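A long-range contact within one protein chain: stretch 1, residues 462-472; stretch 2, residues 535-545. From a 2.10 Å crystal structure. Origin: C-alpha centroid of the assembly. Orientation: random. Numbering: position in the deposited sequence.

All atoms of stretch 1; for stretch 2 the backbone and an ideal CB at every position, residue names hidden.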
# COMPACT_ATOMS: atom_id res chain seq x y z
N GLY A 462 -18.80 16.48 -5.70
CA GLY A 462 -19.21 15.08 -5.88
C GLY A 462 -19.85 14.89 -7.25
O GLY A 462 -20.12 15.86 -7.93
N TRP A 463 -20.11 13.66 -7.69
CA TRP A 463 -19.75 12.43 -7.00
C TRP A 463 -18.25 12.19 -7.02
O TRP A 463 -17.62 12.14 -8.08
CB TRP A 463 -20.41 11.25 -7.66
CG TRP A 463 -19.97 9.92 -7.11
CD1 TRP A 463 -19.18 8.98 -7.72
CD2 TRP A 463 -20.28 9.41 -5.82
NE1 TRP A 463 -19.00 7.90 -6.89
CE2 TRP A 463 -19.66 8.13 -5.72
CE3 TRP A 463 -21.02 9.88 -4.74
CZ2 TRP A 463 -19.78 7.33 -4.59
CZ3 TRP A 463 -21.15 9.08 -3.61
CH2 TRP A 463 -20.53 7.83 -3.54
N ASN A 464 -17.70 12.11 -5.82
CA ASN A 464 -16.38 11.57 -5.60
C ASN A 464 -16.32 11.09 -4.14
O ASN A 464 -17.35 10.77 -3.55
CB ASN A 464 -15.28 12.58 -6.01
CG ASN A 464 -15.21 13.81 -5.13
OD1 ASN A 464 -16.02 14.03 -4.23
ND2 ASN A 464 -14.22 14.63 -5.40
N GLU A 465 -15.13 11.05 -3.56
CA GLU A 465 -14.94 10.47 -2.22
C GLU A 465 -15.28 11.39 -1.07
O GLU A 465 -15.20 10.97 0.09
CB GLU A 465 -13.49 10.03 -2.03
CG GLU A 465 -12.44 11.14 -1.95
CD GLU A 465 -11.73 11.38 -3.27
OE1 GLU A 465 -12.43 11.46 -4.25
OE2 GLU A 465 -10.50 11.51 -3.33
N THR A 466 -15.62 12.65 -1.38
CA THR A 466 -15.62 13.72 -0.42
C THR A 466 -16.97 14.01 0.20
O THR A 466 -17.13 15.07 0.81
CB THR A 466 -15.05 15.02 -1.03
OG1 THR A 466 -16.02 15.65 -1.86
CG2 THR A 466 -13.77 14.73 -1.82
N MET A 467 -17.96 13.11 0.10
CA MET A 467 -19.27 13.40 0.71
C MET A 467 -19.17 13.70 2.22
O MET A 467 -19.86 14.60 2.72
CB MET A 467 -20.27 12.26 0.52
CG MET A 467 -21.59 12.51 1.25
SD MET A 467 -22.85 11.26 0.98
CE MET A 467 -23.23 11.48 -0.75
N ILE A 468 -18.31 12.95 2.91
CA ILE A 468 -18.19 13.05 4.36
C ILE A 468 -17.56 14.38 4.76
O ILE A 468 -17.76 14.84 5.87
CB ILE A 468 -17.37 11.88 4.96
CG1 ILE A 468 -17.57 11.76 6.47
CG2 ILE A 468 -15.87 12.00 4.66
CD1 ILE A 468 -18.88 11.15 6.85
N THR A 469 -16.77 14.96 3.85
CA THR A 469 -16.22 16.30 4.03
C THR A 469 -17.35 17.34 4.15
O THR A 469 -17.33 18.21 5.03
CB THR A 469 -15.27 16.67 2.88
OG1 THR A 469 -14.44 15.54 2.55
CG2 THR A 469 -14.42 17.85 3.27
N TYR A 470 -18.34 17.22 3.28
CA TYR A 470 -19.52 18.07 3.39
C TYR A 470 -20.37 17.69 4.57
O TYR A 470 -20.85 18.55 5.28
CB TYR A 470 -20.35 18.05 2.12
CG TYR A 470 -19.78 18.94 1.06
CD1 TYR A 470 -18.84 18.47 0.16
CD2 TYR A 470 -20.17 20.28 0.98
CE1 TYR A 470 -18.33 19.29 -0.81
CE2 TYR A 470 -19.66 21.11 0.01
CZ TYR A 470 -18.74 20.61 -0.88
OH TYR A 470 -18.23 21.45 -1.83
N MET A 471 -20.51 16.40 4.80
CA MET A 471 -21.30 15.94 5.92
C MET A 471 -20.74 16.54 7.19
O MET A 471 -21.47 17.19 7.93
CB MET A 471 -21.29 14.43 6.03
CG MET A 471 -22.04 13.75 4.91
SD MET A 471 -23.82 13.83 5.17
CE MET A 471 -24.26 14.01 3.46
N LEU A 472 -19.45 16.34 7.41
CA LEU A 472 -18.84 16.77 8.67
C LEU A 472 -18.81 18.27 8.78
O LEU A 472 -19.05 18.80 9.86
CB LEU A 472 -17.47 16.16 8.89
CG LEU A 472 -17.57 14.66 9.21
CD1 LEU A 472 -16.20 14.00 9.13
CD2 LEU A 472 -18.14 14.42 10.60
N UNK A 535 -13.28 3.09 -4.41
CA UNK A 535 -13.07 3.62 -3.06
C UNK A 535 -13.99 4.78 -2.72
O UNK A 535 -14.17 5.12 -1.55
CB UNK A 535 -11.62 4.07 -2.90
N UNK A 536 -14.58 5.39 -3.75
CA UNK A 536 -15.63 6.38 -3.57
C UNK A 536 -16.79 5.89 -2.69
O UNK A 536 -17.34 6.69 -1.92
CB UNK A 536 -16.17 6.80 -4.94
N UNK A 537 -17.16 4.62 -2.79
CA UNK A 537 -18.20 4.07 -1.93
C UNK A 537 -17.72 3.54 -0.56
O UNK A 537 -18.48 2.95 0.19
CB UNK A 537 -18.90 2.94 -2.68
N UNK A 538 -16.45 3.77 -0.25
CA UNK A 538 -15.85 3.28 0.97
C UNK A 538 -15.62 4.42 1.94
O UNK A 538 -16.26 4.46 2.98
CB UNK A 538 -14.54 2.56 0.67
N UNK A 539 -14.75 5.36 1.56
CA UNK A 539 -14.15 6.28 2.52
C UNK A 539 -15.16 7.12 3.27
O UNK A 539 -15.08 7.23 4.48
CB UNK A 539 -13.16 7.20 1.80
N UNK A 540 -16.11 7.70 2.54
CA UNK A 540 -17.16 8.52 3.17
C UNK A 540 -18.24 7.69 3.85
O UNK A 540 -19.19 8.27 4.40
CB UNK A 540 -17.81 9.43 2.12
N UNK A 541 -18.12 6.37 3.79
CA UNK A 541 -19.15 5.45 4.23
C UNK A 541 -18.62 4.43 5.22
O UNK A 541 -19.22 3.36 5.42
CB UNK A 541 -19.76 4.73 3.02
N UNK A 542 -17.50 4.76 5.85
CA UNK A 542 -16.98 3.93 6.93
C UNK A 542 -17.79 4.15 8.18
O UNK A 542 -18.05 3.22 8.94
CB UNK A 542 -15.50 4.23 7.19
N UNK A 543 -18.14 5.42 8.38
CA UNK A 543 -18.85 5.89 9.58
C UNK A 543 -20.25 6.31 9.19
O UNK A 543 -21.21 5.80 9.71
CB UNK A 543 -18.11 7.05 10.25
N UNK A 544 -20.34 7.22 8.23
CA UNK A 544 -21.60 7.55 7.64
C UNK A 544 -22.22 6.29 7.07
O UNK A 544 -21.67 5.66 6.16
CB UNK A 544 -21.44 8.63 6.57
N UNK A 545 -23.37 5.93 7.61
CA UNK A 545 -24.07 4.74 7.21
C UNK A 545 -24.88 5.10 5.98
O UNK A 545 -25.84 5.85 6.11
CB UNK A 545 -24.95 4.19 8.34

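At position 535 the CA-to-CB bond runs sideways and the ideal CB finds nothing of stretch 1 within 5.5 Å, so the backbone leaves the choice open; only a long side chain could reach across. The residue is Phe535, whose ring, at chi1 81° (p), comes back to Glu465, CE1 lying 3.6 Å from Glu465 CB.

Position 536 is more constrained. Its CA is 4.4 Å from that of Glu465, CB points toward stretch 1, and the ideal CB sits 3.6 Å from Trp463 NE1. The indole and the backbone of 464-465 offer a broad surface, suited to an aromatic ring, Leu or Met. Phe536 takes it. Asn464 CA lies 3.7 Å from the ring centroid and 24° off its normal, a CH-pi contact over the face. The ring also turns its edge toward the face of the Trp463 five-membered ring in an offset edge-to-face pair, centroids 5.3 Å apart and planes at 73°.

Position 537 points sideways, its ideal CB 4.9 Å from Trp463 CZ2; a modest apolar group would fit. In Ile537, CG2 meets the indole edge at 3.8 Å from Trp463 CZ2. Position 538 is out of reach and undetermined by stretch 1; it is His538. Position 539 points toward stretch 1, but its ideal CB is still 4.6 Å from Glu465 O, so many residues would do; Tyr539 makes no close contact.

At 540 the ideal CB is 3.6 Å from Ile468 N and 3.7 Å from Glu465 O. A donor and an acceptor so near favor a small hydroxyl, Ser or Thr, with Ala or Cys also conceivable. Ser540, chi1 -78° (m), serves both: OG donates to Glu465 O at 2.6 Å and accepts from Ile468 N at 2.9 Å (N-H...acceptor angle 158°). Water 2 reinforces this junction, donating to Glu465 O and Phe536 O and accepting from Ser540 N.

Position 541 again points sideways with an empty CB surround, so contact requires length. Tyr541 supplies it: OH lies 3.1 Å from Met467 SD, and CE2 packs 3.8 Å from Trp463 CH2. The sulfur lies at the ring edge, 77° off the normal.

Stretch 1 says little about 542, Leu542, or 543, Gly543. At 544 CB points toward stretch 1, 3.6 Å from Ile468 CD1 and 5.4 Å from Met471 CG, an apolar setting for Leu, Ile or Met. Leu544 fills it, CD2 lying 3.8 Å from Met471 CG and 4.0 Å from Met467 SD. Position 545, Asp545, is out of reach.

Stretch 2, residues 535-545: FFIHYSYLGLD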
# COMPACT_ATOMS: atom_id res chain seq x y z
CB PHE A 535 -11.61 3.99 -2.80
CG PHE A 535 -11.20 5.32 -3.35
CD1 PHE A 535 -11.36 6.47 -2.58
CD2 PHE A 535 -10.62 5.44 -4.60
CE1 PHE A 535 -10.96 7.72 -3.05
CE2 PHE A 535 -10.22 6.69 -5.09
CZ PHE A 535 -10.38 7.82 -4.30
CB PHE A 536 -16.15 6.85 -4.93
CG PHE A 536 -15.21 7.76 -5.68
CD1 PHE A 536 -13.88 7.99 -5.28
CD2 PHE A 536 -15.66 8.37 -6.83
CE1 PHE A 536 -13.07 8.83 -6.01
CE2 PHE A 536 -14.85 9.22 -7.55
CZ PHE A 536 -13.55 9.46 -7.13
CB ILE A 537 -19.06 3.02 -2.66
CG1 ILE A 537 -18.26 1.74 -2.98
CG2 ILE A 537 -19.64 3.63 -3.92
CD1 ILE A 537 -19.13 0.55 -3.23
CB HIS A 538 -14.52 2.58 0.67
CG HIS A 538 -14.67 1.39 -0.21
ND1 HIS A 538 -13.63 0.89 -0.97
CD2 HIS A 538 -15.74 0.60 -0.47
CE1 HIS A 538 -14.07 -0.13 -1.69
NE2 HIS A 538 -15.34 -0.34 -1.39
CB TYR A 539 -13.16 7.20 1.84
CG TYR A 539 -11.93 6.55 1.25
CD1 TYR A 539 -11.64 5.20 1.41
CD2 TYR A 539 -11.00 7.33 0.58
CE1 TYR A 539 -10.50 4.66 0.88
CE2 TYR A 539 -9.85 6.80 0.06
CZ TYR A 539 -9.61 5.46 0.19
OH TYR A 539 -8.45 4.94 -0.35
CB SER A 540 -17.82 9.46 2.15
OG SER A 540 -17.00 10.58 1.90
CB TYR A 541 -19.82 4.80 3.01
CG TYR A 541 -20.22 5.89 2.05
CD1 TYR A 541 -21.31 6.72 2.33
CD2 TYR A 541 -19.46 6.16 0.93
CE1 TYR A 541 -21.63 7.77 1.51
CE2 TYR A 541 -19.79 7.21 0.10
CZ TYR A 541 -20.88 8.01 0.40
OH TYR A 541 -21.18 9.05 -0.44
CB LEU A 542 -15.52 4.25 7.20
CG LEU A 542 -14.63 4.01 5.99
CD1 LEU A 542 -13.20 4.31 6.34
CD2 LEU A 542 -14.74 2.59 5.46
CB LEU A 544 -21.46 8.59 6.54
CG LEU A 544 -22.78 8.99 5.88
CD1 LEU A 544 -23.81 9.53 6.88
CD2 LEU A 544 -22.50 10.01 4.78
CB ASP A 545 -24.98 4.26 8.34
CG ASP A 545 -25.66 2.95 8.03
OD1 ASP A 545 -25.72 2.58 6.85
OD2 ASP A 545 -26.15 2.28 8.96
O HOH W 1 -18.25 10.13 -1.00
O HOH W 2 -15.82 8.07 -0.26
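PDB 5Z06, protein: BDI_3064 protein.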